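Local coordinates for muramoyltetrapeptide carboxypeptidase (Oxalobacter formigenes OXCC13, PDB 6UUK), which probably acts as a serine-type LD-carboxypeptidase of the S66 family, cutting the terminal D-alanine from the tetrapeptide stems of murein, at residues G221-L226 with L260-S265; G240-V245 with A329-K334; L274-F279 with Y291-M296; W299-L304 with V308-P313. All coordinates share one frame; numbering follows the deposited sequence.

How the contacts relate
All four contacts lie within the C-terminal domain and reach its seven-stranded mixed sheet. Contacts 1 and 2 are buried, with no hydrogen bond across them, and carried by aliphatic side chains: contact 1 packs helix 223-228 against helix 252-264, while contact 2 joins two strands of the sheet that are not neighbours. Contacts 3 and 4 share helix 293-303 and belong to one beta-alpha-beta unit, with strands 273-280 and 308-310. Contact 3, at the start of that helix, is partly buried and aromatic; contact 4, at its end, is buried in its leucine-valine part but adds an arginine at the sheet's edge. Contacts 1, 3 and 4 also touch the second subunit, whereas contact 2 does not.

Contact 1. Residues G221-L226 with L260-S265; sequences GNLTML and LQLDES
Leu-262, on helix 252-264, reaches across to the first turn of helix 223-228, where Leu-223 and Leu-226 receive it. Along 260-265, Gln-261 is the first to turn toward the other helix. Its amide stops short, and NE2 donates to the carbonyl O of Ala-230 of the second subunit. Leu-262 follows and makes the whole contact, with its two methyls sharing the work. CD1 meets Leu-223 CD1 at 4.0 Å, methyl against methyl, the two side chains passing at a slant. With CG anti to the backbone N (chi1 179°), Leu-223 extends toward Leu-262 and offers that methyl. The other branch, Leu-262 CD2, sits 3.8 Å from the backbone O of Leu-226. Next, the carboxylates of Asp-263 and Glu-264 make long, weak ion pairs with Arg-303, and Glu-264 OE1 is hydrogen-bonded to Trp-234 NE1 of the second subunit. Ser-265 closes the segment: its OG (2.8 Å) and its N both donate to Gln-261 O, from opposite faces of that carbonyl, which is thus held twice. On the facing segment Asn-222 is the N-cap, its OD1 accepting from Met-225 N (3.1 Å) on a lone pair in the carbonyl plane; its ND2 is weakly bonded to Glu-246, a predicted charge-relay residue. No hydrogen bond joins the segments: the two helices are matched here by leucine methyls, one of them against a backbone carbonyl.

Contact 2. Residues G240-V245 with A329-K334; sequences GGILFV and AHLMSK
Ile-242 carries CG1 anti to its carbonyl carbon (chi1 -54°) and CD1 anti to CA (chi2 -179°), an extended branch that brings CD1 between Ala-329 and Leu-331. This one methyl makes the contact: it lies 3.9 Å from Ala-329 CB and 3.8 Å from Leu-331 CB. Those two CB atoms, two residues apart on strand 328-333, lie on the same side of that strand, both turned toward Ile-242, and the methyl rests against the pair. The Leu-331 branch runs on to pack against Ala-273 and Val-275. The strands concerned are not neighbours in the mixed sheet of the C-terminal domain; strand 213-222 runs between them, and Ile-242 pairs with its Thr-217 and Trp-219 by backbone hydrogen bonds. The axes of the short segments 242-245 and 329-333 approach to 9.1 Å, their directions 78° apart, so the sheet is strongly twisted here and side chains two strands apart can meet over the strand between. The other side of strand 328-333 has a different character. His-330 points away from Ile-242, its ND1 is hydrogen-bonded to Val-214 O, and Met-332 CG lies over one face of its ring, 3.4 Å above the plane. Ile-242 CG2, the second branch, packs on Val-275 of strand 273-280.

Contact 3. Residues L274-F279 with Y291-M296; sequences LVLGHF and YDFNAM
Phe-293, in the first turn of helix 293-303, pushes its ring tip between Leu-276 and Phe-279 of strand 273-280. With CG anti to the backbone N (chi1 -157°), the ring projects from the helix toward the sheet. Leu-276 meets it at the edge, near the ring plane: CD2 lies 3.6 Å from Phe-293 CZ, the two side chains lying alongside, pointing opposite ways. The Phe-279 side chain crosses that of Phe-293 at about a right angle, though the ring planes are at only 44°, their centroids 5.7 Å apart. Phe-279 CB is 3.7 Å from Phe-293 CE1, and Phe-279 CD2 is 3.9 Å from Phe-293 CZ. Met-296, a turn further along, lays its CE 3.6 Å above one face of the Phe-293 ring, near the rim. An alanine at Phe-293 would remove the ring and is likely to open a gap between helix and strand, with Leu-276 CD2 and the Phe-279 ring losing their partner. Asp-292, the N-cap, starts the helix by accepting from Ala-295 N through OD1 (3.1 Å). The pair of elements forms the first half of a beta-alpha-beta unit completed by strand 308-310; Phe-279 also packs on Val-255 of helix 252-264 and lies about 5 Å, side chain to side chain, from Glu-246 of strand 242-248, a predicted charge-relay residue.

Contact 4. Residues W299-L304 with V308-P313; sequences WLRSRL and VVTGLP
Arg-301 gives two weak hydrogen bonds to the backbone O of Val-308, one from NH2 (3.1 Å, 131° at the hydrogen) and one from NE (3.3 Å, 128°). Both are bent, and the oxygen lies oblique to the guanidinium. Val-309 uses its own N and O to pair with strand 273-280, so the carbonyl of Val-308 faces the other way, off the edge of the sheet as this chain builds it, and the arginine supplies its donors. NH1 makes a weak bond to Asp-208 O. The chain, extended from CG to NE, runs over the valine: Arg-301 CG is 3.9 Å from Val-308 CB, which also sits at the guanidinium edge, in its plane. Thr-310 CG2 comes within 3.6 Å of Arg-301 NH2, while its OG1 is bonded to Ser-206 and Asn-209. A methionine in place of Arg-301 has no side-chain N-H to give and would probably leave the Val-308 carbonyl O without either donor. Beneath the arginine the contact is apolar. Val-308 CG2 meets Leu-304 CD1 at 3.8 Å, and Leu-300 CD2 reaches Val-308 CG1 at 4.2 Å, both leucines crossing the valine at about a right angle. The axis of helix segment 299-303 runs at 153° to that of strand 308-310, nearly antiparallel, forming the second half of the beta-alpha-beta unit; Leu-300 and Leu-304 also pack on Leu-274 of strand 273-280, and Leu-300 on Leu-259 of helix 252-264.

Contact 1. Residues G221-L226 with L260-S265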
loop_
_atom_site.group_PDB
_atom_site.type_symbol
_atom_site.label_atom_id
_atom_site.label_comp_id
_atom_site.label_asym_id
_atom_site.label_seq_id
_atom_site.Cartn_x
_atom_site.Cartn_y
_atom_site.Cartn_z
ATOM N N GLY B 221 1.657 4.816 -13.285
ATOM C CA GLY B 221 1.903 6.065 -12.592
ATOM C C GLY B 221 2.633 5.884 -11.277
ATOM O O GLY B 221 3.756 5.373 -11.248
ATOM N N ASN B 222 2.005 6.302 -10.182
ATOM C CA ASN B 222 2.611 6.174 -8.864
ATOM C C ASN B 222 2.430 4.752 -8.345
ATOM O O ASN B 222 1.331 4.194 -8.411
ATOM C CB ASN B 222 1.994 7.182 -7.896
ATOM C CG ASN B 222 2.651 7.157 -6.531
ATOM O OD1 ASN B 222 2.187 6.473 -5.621
ATOM N ND2 ASN B 222 3.738 7.905 -6.383
ATOM N N LEU B 223 3.514 4.170 -7.825
ATOM C CA LEU B 223 3.467 2.779 -7.383
ATOM C C LEU B 223 2.553 2.606 -6.176
ATOM O O LEU B 223 1.848 1.596 -6.066
ATOM C CB LEU B 223 4.876 2.282 -7.066
ATOM C CG LEU B 223 4.982 0.842 -6.559
ATOM C CD1 LEU B 223 4.411 -0.133 -7.578
ATOM C CD2 LEU B 223 6.422 0.492 -6.227
ATOM N N THR B 224 2.554 3.575 -5.258
ATOM C CA THR B 224 1.706 3.467 -4.075
ATOM C C THR B 224 0.230 3.549 -4.444
ATOM O O THR B 224 -0.605 2.852 -3.854
ATOM C CB THR B 224 2.070 4.557 -3.065
ATOM O OG1 THR B 224 3.464 4.465 -2.743
ATOM C CG2 THR B 224 1.254 4.404 -1.789
HETATM N N MSE B 225 -0.109 4.380 -5.424
HETATM C CA MSE B 225 -1.497 4.547 -5.836
HETATM C C MSE B 225 -1.970 3.373 -6.688
HETATM O O MSE B 225 -3.155 3.048 -6.705
HETATM C CB MSE B 225 -1.671 5.861 -6.600
HETATM C CG MSE B 225 -1.058 7.056 -5.894
HETATM SE SE MSE B 225 -1.671 7.235 -4.051
HETATM C CE MSE B 225 -0.325 8.492 -3.407
ATOM N N LEU B 226 -1.034 2.737 -7.397
ATOM C CA LEU B 226 -1.382 1.566 -8.196
ATOM C C LEU B 226 -1.600 0.340 -7.317
ATOM O O LEU B 226 -2.564 -0.408 -7.512
ATOM C CB LEU B 226 -0.298 1.298 -9.240
ATOM C CG LEU B 226 -0.274 2.253 -10.434
ATOM C CD1 LEU B 226 0.864 1.908 -11.380
ATOM C CD2 LEU B 226 -1.608 2.227 -11.164
ATOM N N LEU B 260 5.014 -6.881 -5.648
ATOM C CA LEU B 260 4.507 -8.233 -5.440
ATOM C C LEU B 260 2.987 -8.255 -5.360
ATOM O O LEU B 260 2.363 -9.240 -5.772
ATOM C CB LEU B 260 5.114 -8.840 -4.174
ATOM C CG LEU B 260 6.545 -9.368 -4.298
ATOM C CD1 LEU B 260 7.010 -9.973 -2.983
ATOM C CD2 LEU B 260 6.643 -10.387 -5.424
ATOM N N GLN B 261 2.375 -7.190 -4.836
ATOM C CA GLN B 261 0.918 -7.115 -4.826
ATOM C C GLN B 261 0.369 -7.042 -6.244
ATOM O O GLN B 261 -0.629 -7.697 -6.566
ATOM C CB GLN B 261 0.453 -5.911 -4.008
ATOM C CG GLN B 261 -1.060 -5.772 -3.929
ATOM C CD GLN B 261 -1.498 -4.638 -3.027
ATOM O OE1 GLN B 261 -0.712 -3.748 -2.703
ATOM N NE2 GLN B 261 -2.758 -4.666 -2.610
ATOM N N LEU B 262 1.011 -6.253 -7.107
ATOM C CA LEU B 262 0.620 -6.218 -8.511
ATOM C C LEU B 262 0.927 -7.526 -9.227
ATOM O O LEU B 262 0.304 -7.815 -10.253
ATOM C CB LEU B 262 1.317 -5.061 -9.226
ATOM C CG LEU B 262 1.109 -3.676 -8.611
ATOM C CD1 LEU B 262 1.836 -2.610 -9.416
ATOM C CD2 LEU B 262 -0.374 -3.353 -8.497
ATOM N N ASP B 263 1.871 -8.318 -8.715
ATOM C CA ASP B 263 2.160 -9.608 -9.330
ATOM C C ASP B 263 1.228 -10.698 -8.810
ATOM O O ASP B 263 0.726 -11.512 -9.593
ATOM C CB ASP B 263 3.622 -9.984 -9.095
ATOM C CG ASP B 263 3.974 -11.341 -9.670
ATOM O OD1 ASP B 263 3.962 -11.490 -10.912
ATOM O OD2 ASP B 263 4.265 -12.261 -8.876
ATOM N N GLU B 264 0.979 -10.724 -7.499
ATOM C CA GLU B 264 0.065 -11.714 -6.937
ATOM C C GLU B 264 -1.371 -11.476 -7.391
ATOM O O GLU B 264 -2.126 -12.436 -7.588
ATOM C CB GLU B 264 0.150 -11.707 -5.410
ATOM C CG GLU B 264 1.480 -12.206 -4.867
ATOM C CD GLU B 264 1.704 -13.681 -5.138
ATOM O OE1 GLU B 264 0.707 -14.420 -5.281
ATOM O OE2 GLU B 264 2.877 -14.103 -5.212
ATOM N N SER B 265 -1.768 -10.213 -7.566
ATOM C CA SER B 265 -3.100 -9.912 -8.078
ATOM C C SER B 265 -3.258 -10.273 -9.549
ATOM O O SER B 265 -4.384 -10.236 -10.059
ATOM C CB SER B 265 -3.424 -8.430 -7.875
ATOM O OG SER B 265 -3.386 -8.080 -6.502
#

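Contact 2. Residues G240-V245 with A329-K334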
loop_
_atom_site.group_PDB
_atom_site.type_symbol
_atom_site.label_atom_id
_atom_site.label_comp_id
_atom_site.label_asym_id
_atom_site.label_seq_id
_atom_site.Cartn_x
_atom_site.Cartn_y
_atom_site.Cartn_z
ATOM N N GLY B 240 -1.930 -6.903 -22.080
ATOM C CA GLY B 240 -0.822 -6.767 -23.009
ATOM C C GLY B 240 -0.331 -5.347 -23.198
ATOM O O GLY B 240 0.022 -4.963 -24.320
ATOM N N GLY B 241 -0.301 -4.555 -22.126
ATOM C CA GLY B 241 0.164 -3.190 -22.191
ATOM C C GLY B 241 1.569 -3.025 -21.627
ATOM O O GLY B 241 2.220 -3.970 -21.189
ATOM N N ILE B 242 2.030 -1.779 -21.651
ATOM C CA ILE B 242 3.338 -1.405 -21.125
ATOM C C ILE B 242 3.100 -0.587 -19.863
ATOM O O ILE B 242 2.616 0.550 -19.929
ATOM C CB ILE B 242 4.165 -0.624 -22.155
ATOM C CG1 ILE B 242 4.262 -1.412 -23.463
ATOM C CG2 ILE B 242 5.554 -0.330 -21.611
ATOM C CD1 ILE B 242 5.080 -0.724 -24.534
ATOM N N LEU B 243 3.436 -1.163 -18.714
ATOM C CA LEU B 243 3.162 -0.559 -17.417
ATOM C C LEU B 243 4.408 0.145 -16.895
ATOM O O LEU B 243 5.506 -0.421 -16.929
ATOM C CB LEU B 243 2.696 -1.620 -16.418
ATOM C CG LEU B 243 2.338 -1.152 -15.006
ATOM C CD1 LEU B 243 1.115 -0.255 -15.028
ATOM C CD2 LEU B 243 2.112 -2.344 -14.091
ATOM N N PHE B 244 4.235 1.375 -16.414
ATOM C CA PHE B 244 5.315 2.149 -15.821
ATOM C C PHE B 244 4.930 2.580 -14.413
ATOM O O PHE B 244 3.763 2.871 -14.133
ATOM C CB PHE B 244 5.664 3.380 -16.676
ATOM C CG PHE B 244 4.583 4.425 -16.717
ATOM C CD1 PHE B 244 3.550 4.338 -17.636
ATOM C CD2 PHE B 244 4.609 5.505 -15.849
ATOM C CE1 PHE B 244 2.558 5.301 -17.679
ATOM C CE2 PHE B 244 3.620 6.469 -15.886
ATOM C CZ PHE B 244 2.594 6.368 -16.803
ATOM N N VAL B 245 5.924 2.615 -13.522
ATOM C CA VAL B 245 5.712 2.953 -12.120
ATOM C C VAL B 245 6.826 3.875 -11.643
ATOM O O VAL B 245 7.908 3.944 -12.231
ATOM C CB VAL B 245 5.645 1.700 -11.216
ATOM C CG1 VAL B 245 4.403 0.880 -11.524
ATOM C CG2 VAL B 245 6.901 0.858 -11.383
ATOM N N ALA B 329 2.013 2.826 -26.929
ATOM C CA ALA B 329 3.447 2.967 -26.732
ATOM C C ALA B 329 4.215 1.919 -27.529
ATOM O O ALA B 329 3.701 0.838 -27.832
ATOM C CB ALA B 329 3.808 2.852 -25.250
ATOM N N HIS B 330 5.461 2.254 -27.859
ATOM C CA HIS B 330 6.368 1.363 -28.582
ATOM C C HIS B 330 7.699 1.370 -27.838
ATOM O O HIS B 330 8.485 2.313 -27.970
ATOM C CB HIS B 330 6.536 1.806 -30.033
ATOM C CG HIS B 330 7.364 0.871 -30.859
ATOM N ND1 HIS B 330 7.743 -0.378 -30.417
ATOM C CD2 HIS B 330 7.883 1.004 -32.102
ATOM C CE1 HIS B 330 8.462 -0.974 -31.353
ATOM N NE2 HIS B 330 8.561 -0.157 -32.385
ATOM N N LEU B 331 7.949 0.324 -27.056
ATOM C CA LEU B 331 9.148 0.244 -26.232
ATOM C C LEU B 331 10.247 -0.502 -26.976
ATOM O O LEU B 331 10.028 -1.611 -27.474
ATOM C CB LEU B 331 8.845 -0.447 -24.902
ATOM C CG LEU B 331 10.012 -0.556 -23.920
ATOM C CD1 LEU B 331 10.566 0.821 -23.585
ATOM C CD2 LEU B 331 9.576 -1.284 -22.659
HETATM N N MSE B 332 11.424 0.111 -27.048
HETATM C CA MSE B 332 12.571 -0.485 -27.725
HETATM C C MSE B 332 13.846 -0.298 -26.909
HETATM O O MSE B 332 14.223 0.827 -26.586
HETATM C CB MSE B 332 12.749 0.125 -29.116
HETATM C CG MSE B 332 11.614 -0.170 -30.080
HETATM SE SE MSE B 332 11.662 0.968 -31.661
HETATM C CE MSE B 332 11.325 2.685 -30.801
ATOM N N SER B 333 14.508 -1.404 -26.579
ATOM C CA SER B 333 15.757 -1.387 -25.830
ATOM C C SER B 333 16.828 -2.111 -26.633
ATOM O O SER B 333 16.617 -3.244 -27.078
ATOM C CB SER B 333 15.586 -2.035 -24.455
ATOM O OG SER B 333 15.100 -3.360 -24.572
ATOM N N LYS B 334 17.976 -1.455 -26.816
ATOM C CA LYS B 334 19.049 -1.956 -27.675
ATOM C C LYS B 334 20.366 -1.986 -26.895
ATOM O O LYS B 334 21.369 -1.399 -27.301
ATOM C CB LYS B 334 19.181 -1.099 -28.932
ATOM C CG LYS B 334 17.852 -0.647 -29.514
ATOM C CD LYS B 334 18.037 0.478 -30.514
ATOM C CE LYS B 334 16.721 1.184 -30.788
ATOM N NZ LYS B 334 16.146 1.764 -29.542
#

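Contact 3. Residues L274-F279 with Y291-M296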
loop_
_atom_site.group_PDB
_atom_site.type_symbol
_atom_site.label_atom_id
_atom_site.label_comp_id
_atom_site.label_asym_id
_atom_site.label_seq_id
_atom_site.Cartn_x
_atom_site.Cartn_y
_atom_site.Cartn_z
ATOM N N LEU B 274 7.529 -4.218 -18.094
ATOM C CA LEU B 274 7.457 -3.352 -16.924
ATOM C C LEU B 274 8.556 -2.305 -17.026
ATOM O O LEU B 274 9.733 -2.649 -17.174
ATOM C CB LEU B 274 7.598 -4.158 -15.633
ATOM C CG LEU B 274 7.646 -3.351 -14.334
ATOM C CD1 LEU B 274 6.341 -2.598 -14.115
ATOM C CD2 LEU B 274 7.957 -4.250 -13.147
ATOM N N VAL B 275 8.172 -1.033 -16.949
ATOM C CA VAL B 275 9.103 0.084 -17.049
ATOM C C VAL B 275 9.204 0.746 -15.682
ATOM O O VAL B 275 8.184 1.072 -15.064
ATOM C CB VAL B 275 8.663 1.093 -18.122
ATOM C CG1 VAL B 275 9.712 2.179 -18.289
ATOM C CG2 VAL B 275 8.418 0.383 -19.442
ATOM N N LEU B 276 10.433 0.941 -15.210
ATOM C CA LEU B 276 10.687 1.530 -13.901
ATOM C C LEU B 276 11.105 2.984 -14.073
ATOM O O LEU B 276 12.104 3.274 -14.741
ATOM C CB LEU B 276 11.763 0.746 -13.150
ATOM C CG LEU B 276 11.283 -0.303 -12.144
ATOM C CD1 LEU B 276 10.328 -1.290 -12.793
ATOM C CD2 LEU B 276 12.467 -1.031 -11.528
ATOM N N GLY B 277 10.341 3.893 -13.471
ATOM C CA GLY B 277 10.666 5.305 -13.481
ATOM C C GLY B 277 11.650 5.668 -12.392
ATOM O O GLY B 277 12.475 4.850 -11.965
ATOM N N HIS B 278 11.563 6.911 -11.927
ATOM C CA HIS B 278 12.455 7.390 -10.881
ATOM C C HIS B 278 11.975 6.918 -9.513
ATOM O O HIS B 278 10.816 7.125 -9.143
ATOM C CB HIS B 278 12.546 8.915 -10.905
ATOM C CG HIS B 278 13.450 9.451 -11.973
ATOM N ND1 HIS B 278 14.797 9.168 -12.017
ATOM C CD2 HIS B 278 13.199 10.261 -13.029
ATOM C CE1 HIS B 278 15.338 9.775 -13.058
ATOM N NE2 HIS B 278 14.391 10.445 -13.688
ATOM N N PHE B 279 12.873 6.277 -8.770
ATOM C CA PHE B 279 12.662 5.914 -7.371
ATOM C C PHE B 279 13.785 6.591 -6.592
ATOM O O PHE B 279 14.870 6.027 -6.428
ATOM C CB PHE B 279 12.657 4.397 -7.172
ATOM C CG PHE B 279 11.458 3.709 -7.763
ATOM C CD1 PHE B 279 10.342 3.446 -6.987
ATOM C CD2 PHE B 279 11.448 3.325 -9.094
ATOM C CE1 PHE B 279 9.238 2.813 -7.526
ATOM C CE2 PHE B 279 10.347 2.692 -9.639
ATOM C CZ PHE B 279 9.240 2.435 -8.853
ATOM N N TYR B 291 21.589 -5.256 0.418
ATOM C CA TYR B 291 20.301 -5.116 -0.247
ATOM C C TYR B 291 20.098 -3.673 -0.684
ATOM O O TYR B 291 20.291 -2.742 0.104
ATOM C CB TYR B 291 19.164 -5.556 0.677
ATOM C CG TYR B 291 17.819 -5.628 -0.011
ATOM C CD1 TYR B 291 16.963 -4.534 -0.028
ATOM C CD2 TYR B 291 17.406 -6.792 -0.646
ATOM C CE1 TYR B 291 15.734 -4.597 -0.658
ATOM C CE2 TYR B 291 16.179 -6.865 -1.279
ATOM C CZ TYR B 291 15.347 -5.765 -1.281
ATOM O OH TYR B 291 14.125 -5.833 -1.908
ATOM N N ASP B 292 19.706 -3.491 -1.940
ATOM C CA ASP B 292 19.495 -2.162 -2.498
ATOM C C ASP B 292 18.553 -2.294 -3.693
ATOM O O ASP B 292 17.774 -3.251 -3.776
ATOM C CB ASP B 292 20.842 -1.517 -2.866
ATOM C CG ASP B 292 21.734 -2.446 -3.666
ATOM O OD1 ASP B 292 21.282 -3.559 -4.010
ATOM O OD2 ASP B 292 22.889 -2.067 -3.947
ATOM N N PHE B 293 18.622 -1.334 -4.616
ATOM C CA PHE B 293 17.767 -1.383 -5.796
ATOM C C PHE B 293 18.235 -2.443 -6.783
ATOM O O PHE B 293 17.407 -3.071 -7.450
ATOM C CB PHE B 293 17.720 -0.010 -6.469
ATOM C CG PHE B 293 16.503 0.208 -7.322
ATOM C CD1 PHE B 293 15.384 0.837 -6.803
ATOM C CD2 PHE B 293 16.476 -0.215 -8.640
ATOM C CE1 PHE B 293 14.261 1.043 -7.581
ATOM C CE2 PHE B 293 15.355 -0.014 -9.425
ATOM C CZ PHE B 293 14.247 0.616 -8.893
ATOM N N ASN B 294 19.549 -2.660 -6.887
ATOM C CA ASN B 294 20.058 -3.667 -7.811
ATOM C C ASN B 294 19.703 -5.074 -7.348
ATOM O O ASN B 294 19.310 -5.920 -8.159
ATOM C CB ASN B 294 21.571 -3.522 -7.968
ATOM C CG ASN B 294 21.967 -2.237 -8.666
ATOM O OD1 ASN B 294 21.249 -1.739 -9.533
ATOM N ND2 ASN B 294 23.118 -1.693 -8.292
ATOM N N ALA B 295 19.837 -5.344 -6.046
ATOM C CA ALA B 295 19.480 -6.659 -5.525
ATOM C C ALA B 295 17.981 -6.908 -5.616
ATOM O O ALA B 295 17.552 -8.060 -5.751
ATOM C CB ALA B 295 19.955 -6.800 -4.079
HETATM N N MSE B 296 17.176 -5.853 -5.545
HETATM C CA MSE B 296 15.731 -5.978 -5.680
HETATM C C MSE B 296 15.351 -6.177 -7.143
HETATM O O MSE B 296 14.470 -6.974 -7.464
HETATM C CB MSE B 296 15.031 -4.742 -5.108
HETATM C CG MSE B 296 13.513 -4.805 -5.145
HETATM SE SE MSE B 296 12.722 -4.141 -6.801
HETATM C CE MSE B 296 13.216 -2.262 -6.636
#

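Contact 4. Residues W299-L304 with V308-P313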
loop_
_atom_site.group_PDB
_atom_site.type_symbol
_atom_site.label_atom_id
_atom_site.label_comp_id
_atom_site.label_asym_id
_atom_site.label_seq_id
_atom_site.Cartn_x
_atom_site.Cartn_y
_atom_site.Cartn_z
ATOM N N TRP B 299 16.174 -9.730 -8.179
ATOM C CA TRP B 299 15.166 -10.651 -7.666
ATOM C C TRP B 299 13.830 -10.459 -8.370
ATOM O O TRP B 299 13.077 -11.424 -8.543
ATOM C CB TRP B 299 15.004 -10.469 -6.157
ATOM C CG TRP B 299 14.136 -11.510 -5.516
ATOM C CD1 TRP B 299 14.547 -12.677 -4.942
ATOM C CD2 TRP B 299 12.709 -11.480 -5.385
ATOM N NE1 TRP B 299 13.465 -13.376 -4.462
ATOM C CE2 TRP B 299 12.325 -12.662 -4.722
ATOM C CE3 TRP B 299 11.719 -10.569 -5.767
ATOM C CZ2 TRP B 299 10.995 -12.955 -4.430
ATOM C CZ3 TRP B 299 10.400 -10.862 -5.476
ATOM C CH2 TRP B 299 10.049 -12.045 -4.814
ATOM N N LEU B 300 13.520 -9.227 -8.778
ATOM C CA LEU B 300 12.273 -8.972 -9.489
ATOM C C LEU B 300 12.289 -9.609 -10.874
ATOM O O LEU B 300 11.309 -10.238 -11.286
ATOM C CB LEU B 300 12.031 -7.467 -9.595
ATOM C CG LEU B 300 10.716 -7.028 -10.240
ATOM C CD1 LEU B 300 9.544 -7.300 -9.310
ATOM C CD2 LEU B 300 10.771 -5.558 -10.631
ATOM N N ARG B 301 13.398 -9.457 -11.604
ATOM C CA ARG B 301 13.488 -10.033 -12.941
ATOM C C ARG B 301 13.517 -11.555 -12.901
ATOM O O ARG B 301 13.065 -12.206 -13.849
ATOM C CB ARG B 301 14.721 -9.488 -13.660
ATOM C CG ARG B 301 14.603 -8.020 -14.041
ATOM C CD ARG B 301 15.936 -7.439 -14.477
ATOM N NE ARG B 301 15.791 -6.081 -14.992
ATOM C CZ ARG B 301 16.808 -5.270 -15.261
ATOM N NH1 ARG B 301 18.054 -5.674 -15.056
ATOM N NH2 ARG B 301 16.581 -4.050 -15.729
ATOM N N SER B 302 14.039 -12.140 -11.820
ATOM C CA SER B 302 13.996 -13.591 -11.679
ATOM C C SER B 302 12.590 -14.078 -11.354
ATOM O O SER B 302 12.198 -15.169 -11.781
ATOM C CB SER B 302 14.980 -14.047 -10.602
ATOM O OG SER B 302 16.312 -13.714 -10.952
ATOM N N ARG B 303 11.819 -13.284 -10.607
ATOM C CA ARG B 303 10.454 -13.667 -10.267
ATOM C C ARG B 303 9.493 -13.394 -11.419
ATOM O O ARG B 303 8.700 -14.265 -11.794
ATOM C CB ARG B 303 10.002 -12.927 -9.006
ATOM C CG ARG B 303 8.488 -12.856 -8.827
ATOM C CD ARG B 303 7.879 -14.226 -8.571
ATOM N NE ARG B 303 8.092 -14.677 -7.199
ATOM C CZ ARG B 303 7.221 -14.494 -6.212
ATOM N NH1 ARG B 303 6.076 -13.868 -6.444
ATOM N NH2 ARG B 303 7.494 -14.937 -4.992
ATOM N N LEU B 304 9.550 -12.194 -11.990
ATOM C CA LEU B 304 8.601 -11.816 -13.026
ATOM C C LEU B 304 8.863 -12.582 -14.318
ATOM O O LEU B 304 9.993 -12.981 -14.617
ATOM C CB LEU B 304 8.667 -10.314 -13.295
ATOM C CG LEU B 304 8.266 -9.384 -12.149
ATOM C CD1 LEU B 304 8.091 -7.962 -12.660
ATOM C CD2 LEU B 304 6.999 -9.878 -11.468
ATOM N N VAL B 308 11.720 -6.380 -17.511
ATOM C CA VAL B 308 11.703 -5.170 -16.696
ATOM C C VAL B 308 12.758 -4.218 -17.243
ATOM O O VAL B 308 13.949 -4.553 -17.278
ATOM C CB VAL B 308 11.952 -5.481 -15.214
ATOM C CG1 VAL B 308 11.928 -4.200 -14.394
ATOM C CG2 VAL B 308 10.916 -6.469 -14.699
ATOM N N VAL B 309 12.323 -3.034 -17.665
ATOM C CA VAL B 309 13.195 -2.021 -18.246
ATOM C C VAL B 309 13.266 -0.842 -17.288
ATOM O O VAL B 309 12.232 -0.362 -16.807
ATOM C CB VAL B 309 12.696 -1.579 -19.633
ATOM C CG1 VAL B 309 13.568 -0.464 -20.185
ATOM C CG2 VAL B 309 12.668 -2.763 -20.587
ATOM N N THR B 310 14.479 -0.378 -17.008
ATOM C CA THR B 310 14.709 0.725 -16.087
ATOM C C THR B 310 15.237 1.941 -16.837
ATOM O O THR B 310 15.590 1.874 -18.018
ATOM C CB THR B 310 15.694 0.320 -14.983
ATOM O OG1 THR B 310 17.003 0.161 -15.544
ATOM C CG2 THR B 310 15.262 -0.989 -14.343
ATOM N N GLY B 311 15.282 3.068 -16.129
ATOM C CA GLY B 311 15.827 4.296 -16.666
ATOM C C GLY B 311 14.810 5.314 -17.135
ATOM O O GLY B 311 15.211 6.379 -17.621
ATOM N N LEU B 312 13.519 5.026 -17.010
ATOM C CA LEU B 312 12.484 5.956 -17.440
ATOM C C LEU B 312 12.613 7.273 -16.682
ATOM O O LEU B 312 12.538 7.274 -15.443
ATOM C CB LEU B 312 11.100 5.353 -17.213
ATOM C CG LEU B 312 9.892 6.214 -17.593
ATOM C CD1 LEU B 312 9.828 6.433 -19.097
ATOM C CD2 LEU B 312 8.604 5.587 -17.086
ATOM N N PRO B 313 12.805 8.403 -17.367
ATOM C CA PRO B 313 12.974 9.689 -16.663
ATOM C C PRO B 313 11.636 10.303 -16.270
ATOM O O PRO B 313 11.185 11.325 -16.797
ATOM C CB PRO B 313 13.740 10.527 -17.693
ATOM C CG PRO B 313 13.429 9.905 -19.042
ATOM C CD PRO B 313 12.737 8.584 -18.825
#